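Xaa-Pro dipeptidase (Mycobacterium tuberculosis, PDB 5E2C) is probably a metal-dependent aminopeptidase of the prolidase family, represented here by its creatinase/prolidase-type N-terminal domain rather than by the whole enzyme. Local coordinates at residues G78-E87 with A107-T117. Residues are numbered along the deposited sequence; the frame is centred on the assembly and turned at random.
Sequences GRYLAGRAGE and ALAGALEGKNT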
ATOM      1  N   GLY A  78       5.342   0.872  12.172  1.00 10.91           N
ATOM      2  CA  GLY A  78       4.659  -0.389  11.894  1.00 10.73           C
ATOM      3  C   GLY A  78       5.591  -1.558  12.102  1.00 10.59           C
ATOM      4  O   GLY A  78       5.274  -2.534  12.793  1.00  9.85           O
ATOM      5  N   ARG A  79       6.766  -1.448  11.504  1.00 11.82           N
ATOM      6  CA  ARG A  79       7.787  -2.462  11.631  1.00 12.96           C
ATOM      7  C   ARG A  79       8.164  -2.728  13.093  1.00 11.22           C
ATOM      8  O   ARG A  79       8.273  -3.873  13.531  1.00 11.14           O
ATOM      9  CB  ARG A  79       9.003  -2.007  10.841  1.00 15.74           C
ATOM     10  CG  ARG A  79      10.051  -3.050  10.708  1.00 19.18           C
ATOM     11  CD  ARG A  79      11.387  -2.416  10.403  1.00 22.86           C
ATOM     12  NE  ARG A  79      12.367  -3.473  10.452  1.00 28.60           N
ATOM     13  CZ  ARG A  79      12.901  -3.967  11.568  1.00 32.93           C
ATOM     14  NH1 ARG A  79      12.603  -3.460  12.770  1.00 34.35           N
ATOM     15  NH2 ARG A  79      13.760  -4.972  11.470  1.00 36.64           N
ATOM     16  N   TYR A  80       8.368  -1.660  13.856  1.00 10.35           N
ATOM     17  CA  TYR A  80       8.651  -1.807  15.270  1.00 10.17           C
ATOM     18  C   TYR A  80       7.585  -2.610  15.991  1.00  9.45           C
ATOM     19  O   TYR A  80       7.897  -3.536  16.745  1.00 10.12           O
ATOM     20  CB  TYR A  80       8.799  -0.434  15.926  1.00 11.15           C
ATOM     21  CG  TYR A  80       8.922  -0.577  17.408  1.00 12.29           C
ATOM     22  CD1 TYR A  80      10.137  -0.948  17.981  1.00 13.42           C
ATOM     23  CD2 TYR A  80       7.829  -0.405  18.238  1.00 12.76           C
ATOM     24  CE1 TYR A  80      10.248  -1.132  19.334  1.00 15.36           C
ATOM     25  CE2 TYR A  80       7.936  -0.575  19.601  1.00 15.48           C
ATOM     26  CZ  TYR A  80       9.159  -0.932  20.141  1.00 16.90           C
ATOM     27  OH  TYR A  80       9.286  -1.104  21.491  1.00 19.71           O
ATOM     28  N   LEU A  81       6.317  -2.268  15.748  1.00  8.41           N
ATOM     29  CA  LEU A  81       5.218  -2.956  16.408  1.00  8.92           C
ATOM     30  C   LEU A  81       5.042  -4.407  15.971  1.00  9.06           C
ATOM     31  O   LEU A  81       4.744  -5.265  16.811  1.00  9.50           O
ATOM     32  CB  LEU A  81       3.908  -2.180  16.267  1.00  9.71           C
ATOM     33  CG  LEU A  81       3.916  -0.869  17.058  1.00  9.36           C
ATOM     34  CD1 LEU A  81       2.631  -0.082  16.790  1.00 10.25           C
ATOM     35  CD2 LEU A  81       4.092  -1.081  18.555  1.00 10.20           C
ATOM     36  N   ALA A  82       5.251  -4.694  14.694  1.00  8.81           N
ATOM     37  CA  ALA A  82       5.252  -6.083  14.250  1.00  9.83           C
ATOM     38  C   ALA A  82       6.352  -6.859  14.990  1.00 10.06           C
ATOM     39  O   ALA A  82       6.120  -7.983  15.434  1.00 11.25           O
ATOM     40  CB  ALA A  82       5.424  -6.193  12.755  1.00 10.89           C
ATOM     41  N   GLY A  83       7.523  -6.255  15.156  1.00 10.24           N
ATOM     42  CA  GLY A  83       8.602  -6.908  15.895  1.00 11.76           C
ATOM     43  C   GLY A  83       8.231  -7.174  17.343  1.00 11.39           C
ATOM     44  O   GLY A  83       8.507  -8.255  17.877  1.00 13.63           O
ATOM     45  N   ARG A  84       7.575  -6.209  17.979  1.00 12.12           N
ATOM     46  CA  ARG A  84       7.047  -6.389  19.329  1.00 12.98           C
ATOM     47  C   ARG A  84       6.048  -7.534  19.398  1.00 12.87           C
ATOM     48  O   ARG A  84       6.090  -8.332  20.331  1.00 15.48           O
ATOM     49  CB  ARG A  84       6.399  -5.094  19.839  1.00 15.23           C
ATOM     50  CG  ARG A  84       7.396  -4.018  20.230  1.00 17.61           C
ATOM     51  CD  ARG A  84       8.023  -4.264  21.604  1.00 21.99           C
ATOM     52  NE  ARG A  84       7.059  -4.263  22.711  1.00 22.02           N
ATOM     53  CZ  ARG A  84       6.730  -3.212  23.473  1.00 20.10           C
ATOM     54  NH1 ARG A  84       7.273  -2.006  23.272  1.00 19.66           N
ATOM     55  NH2 ARG A  84       5.859  -3.374  24.463  1.00 21.21           N
ATOM     56  N   ALA A  85       5.169  -7.626  18.402  1.00 11.96           N
ATOM     57  CA  ALA A  85       4.184  -8.701  18.343  1.00 12.43           C
ATOM     58  C   ALA A  85       4.889 -10.060  18.275  1.00 13.22           C
ATOM     59  O   ALA A  85       4.509 -10.990  18.980  1.00 15.25           O
ATOM     60  CB  ALA A  85       3.244  -8.520  17.154  1.00 12.71           C
ATOM     61  N   GLY A  86       5.945 -10.163  17.472  1.00 13.44           N
ATOM     62  CA  GLY A  86       6.668 -11.436  17.331  1.00 14.34           C
ATOM     63  C   GLY A  86       7.338 -11.853  18.636  1.00 16.15           C
ATOM     64  O   GLY A  86       7.291 -13.025  19.033  1.00 16.33           O
ATOM     65  N   GLU A  87       7.929 -10.873  19.312  1.00 16.09           N
ATOM     66  CA  GLU A  87       8.581 -11.076  20.618  1.00 19.22           C
ATOM     67  C   GLU A  87       7.572 -11.433  21.705  1.00 19.92           C
ATOM     68  O   GLU A  87       7.912 -12.147  22.635  1.00 22.73           O
ATOM     69  CB  GLU A  87       9.323  -9.814  21.037  1.00 21.03           C
ATOM     70  CG  GLU A  87      10.569  -9.536  20.214  1.00 24.06           C
ATOM     71  CD  GLU A  87      11.109  -8.134  20.397  1.00 29.52           C
ATOM     72  OE1 GLU A  87      10.516  -7.331  21.162  1.00 35.02           O
ATOM     73  OE2 GLU A  87      12.141  -7.831  19.761  1.00 32.61           O
ATOM     74  N   ALA A 107       8.679  -5.175   5.059  1.00  9.08           N
ATOM     75  CA  ALA A 107       9.352  -4.745   6.306  1.00  9.43           C
ATOM     76  C   ALA A 107       8.755  -5.399   7.547  1.00  9.35           C
ATOM     77  O   ALA A 107       9.504  -5.827   8.440  1.00 11.55           O
ATOM     78  CB  ALA A 107       9.337  -3.236   6.460  1.00 10.05           C
ATOM     79  N   LEU A 108       7.422  -5.450   7.614  1.00  9.72           N
ATOM     80  CA  LEU A 108       6.730  -6.122   8.720  1.00  9.70           C
ATOM     81  C   LEU A 108       7.196  -7.571   8.792  1.00 11.24           C
ATOM     82  O   LEU A 108       7.506  -8.064   9.881  1.00 11.97           O
ATOM     83  CB  LEU A 108       5.204  -6.106   8.558  1.00 10.11           C
ATOM     84  CG  LEU A 108       4.518  -4.726   8.452  1.00  9.89           C
ATOM     85  CD1 LEU A 108       3.013  -4.893   8.464  1.00 10.89           C
ATOM     86  CD2 LEU A 108       4.967  -3.808   9.577  1.00 10.88           C
ATOM     87  N   ALA A 109       7.232  -8.238   7.631  1.00  9.79           N
ATOM     88  CA  ALA A 109       7.623  -9.657   7.561  1.00 10.10           C
ATOM     89  C   ALA A 109       9.061  -9.839   8.012  1.00 10.33           C
ATOM     90  O   ALA A 109       9.372 -10.798   8.711  1.00 11.72           O
ATOM     91  CB  ALA A 109       7.434 -10.203   6.157  1.00 10.73           C
ATOM     92  N   GLY A 110       9.930  -8.909   7.628  1.00 11.39           N
ATOM     93  CA  GLY A 110      11.341  -8.916   8.037  1.00 13.62           C
ATOM     94  C   GLY A 110      11.501  -8.820   9.542  1.00 14.03           C
ATOM     95  O   GLY A 110      12.351  -9.488  10.140  1.00 15.84           O
ATOM     96  N   ALA A 111      10.660  -8.020  10.181  1.00 13.34           N
ATOM     97  CA  ALA A 111      10.711  -7.873  11.634  1.00 13.51           C
ATOM     98  C   ALA A 111      10.272  -9.144  12.355  1.00 13.17           C
ATOM     99  O   ALA A 111      10.539  -9.291  13.539  1.00 15.85           O
ATOM    100  CB  ALA A 111       9.849  -6.699  12.085  1.00 13.96           C
ATOM    101  N   LEU A 112       9.604 -10.053  11.640  1.00 13.09           N
ATOM    102  CA  LEU A 112       9.099 -11.287  12.208  1.00 14.17           C
ATOM    103  C   LEU A 112       9.930 -12.505  11.788  1.00 15.64           C
ATOM    104  O   LEU A 112       9.557 -13.634  12.095  1.00 17.90           O
ATOM    105  CB  LEU A 112       7.641 -11.489  11.775  1.00 13.62           C
ATOM    106  CG  LEU A 112       6.646 -10.467  12.349  1.00 14.08           C
ATOM    107  CD1 LEU A 112       5.287 -10.629  11.693  1.00 15.62           C
ATOM    108  CD2 LEU A 112       6.533 -10.602  13.855  1.00 14.53           C
ATOM    109  N   GLU A 113      11.048 -12.301  11.100  1.00 15.44           N
ATOM    110  CA  GLU A 113      11.822 -13.459  10.643  1.00 17.33           C
ATOM    111  C   GLU A 113      12.278 -14.314  11.834  1.00 17.60           C
ATOM    112  O   GLU A 113      12.821 -13.802  12.822  1.00 18.43           O
ATOM    113  CB  GLU A 113      13.017 -13.038   9.798  1.00 20.20           C
ATOM    114  CG  GLU A 113      13.725 -14.218   9.131  1.00 23.38           C
ATOM    115  CD  GLU A 113      14.786 -13.776   8.132  1.00 26.80           C
ATOM    116  OE1 GLU A 113      15.466 -12.782   8.415  1.00 22.16           O
ATOM    117  OE2 GLU A 113      14.940 -14.430   7.070  1.00 30.10           O
ATOM    118  N   GLY A 114      12.029 -15.616  11.738  1.00 20.42           N
ATOM    119  CA  GLY A 114      12.416 -16.552  12.790  1.00 24.24           C
ATOM    120  C   GLY A 114      11.421 -16.624  13.931  1.00 26.32           C
ATOM    121  O   GLY A 114      11.672 -17.300  14.921  1.00 27.17           O
ATOM    122  N   LYS A 115      10.301 -15.915  13.805  1.00 25.26           N
ATOM    123  CA  LYS A 115       9.228 -15.968  14.791  1.00 23.51           C
ATOM    124  C   LYS A 115       8.089 -16.695  14.125  1.00 23.81           C
ATOM    125  O   LYS A 115       7.961 -16.671  12.901  1.00 30.54           O
ATOM    126  CB  LYS A 115       8.751 -14.566  15.179  1.00 24.88           C
ATOM    127  CG  LYS A 115       9.817 -13.653  15.755  1.00 26.28           C
ATOM    128  CD  LYS A 115      10.473 -14.274  16.978  1.00 30.89           C
ATOM    129  CE  LYS A 115      11.117 -13.229  17.871  1.00 33.96           C
ATOM    130  NZ  LYS A 115      11.893 -12.215  17.104  1.00 35.93           N
ATOM    131  N   ASN A 116       7.243 -17.335  14.914  1.00 25.63           N
ATOM    132  CA  ASN A 116       6.116 -18.044  14.333  1.00 28.49           C
ATOM    133  C   ASN A 116       4.893 -17.150  14.434  1.00 27.52           C
ATOM    134  O   ASN A 116       3.934 -17.427  15.157  1.00 28.81           O
ATOM    135  CB  ASN A 116       5.953 -19.410  14.993  1.00 34.88           C
ATOM    136  CG  ASN A 116       7.125 -20.339  14.670  1.00 42.21           C
ATOM    137  OD1 ASN A 116       7.378 -20.653  13.502  1.00 47.92           O
ATOM    138  ND2 ASN A 116       7.859 -20.760  15.697  1.00 48.11           N
ATOM    139  N   THR A 117       4.981 -16.031  13.729  1.00 22.77           N
ATOM    140  CA  THR A 117       3.900 -15.049  13.648  1.00 19.13           C
ATOM    141  C   THR A 117       3.521 -14.917  12.190  1.00 17.43           C
ATOM    142  O   THR A 117       4.383 -14.611  11.366  1.00 20.42           O
ATOM    143  CB  THR A 117       4.358 -13.668  14.150  1.00 18.31           C
ATOM    144  OG1 THR A 117       4.791 -13.766  15.513  1.00 19.69           O
ATOM    145  CG2 THR A 117       3.216 -12.650  14.046  1.00 18.51           C
TER
HETATM  146  O   HOH W   1      12.055  -5.197   8.597  1.00 28.55           O
HETATM  147  O   HOH W   2       9.894 -10.255  16.211  1.00 22.55           O
HETATM  148  O   HOH W   3       6.112 -15.176  17.732  1.00 27.30           O
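Ala111 and Gly83 mark where two helices of the creatinase/prolidase N-terminal domain pack beside its mixed sheet: their CA atoms lie 4.9 Å apart, and the axes of 78-87 and 107-111 approach to 8.0 Å at a crossing angle of -32°. Such closeness rests on small residues. The Ala111 methyl reaches the Arg79 carbonyl, CB to O 3.5 Å, and Gly86 leaves its backbone bare for Leu112 CD2, 3.6 Å from Gly86 CA.

The apolar contacts lie toward the sheet. Leu108 CD2 packs against the backbone of Gly78 and meets the Ala82 methyl, CB to CD2 4.0 Å. Ala82 also rests on Leu93 of strand 92-95, while Leu108 and Leu112 both touch Leu119 of strand 118-121, so the helix pair covers neighbouring parallel strands.

Arg79 lies across the Ala111 methyl. Its guanidinium turns one face to that group, CB being 4.1 Å from the plane, a placement set by chi1 of -171° (CG anti to N) and a chain extended as far as NE.

The polar links between the segments run through three waters. One accepts from Arg79 NE and donates to Ala107 O. Another donates to Gly83 O and Ala111 O and accepts from Lys115 NZ. The Lys115 chain, bent at chi2 and chi4 at the last position of the type II turn Leu112-Lys115, brings NZ to this water. Thr117 OG1 hydrogen-bonds Val90 O outside the pair, and the third water donates to this hydroxyl oxygen at 2.9 Å and to Gly86 O.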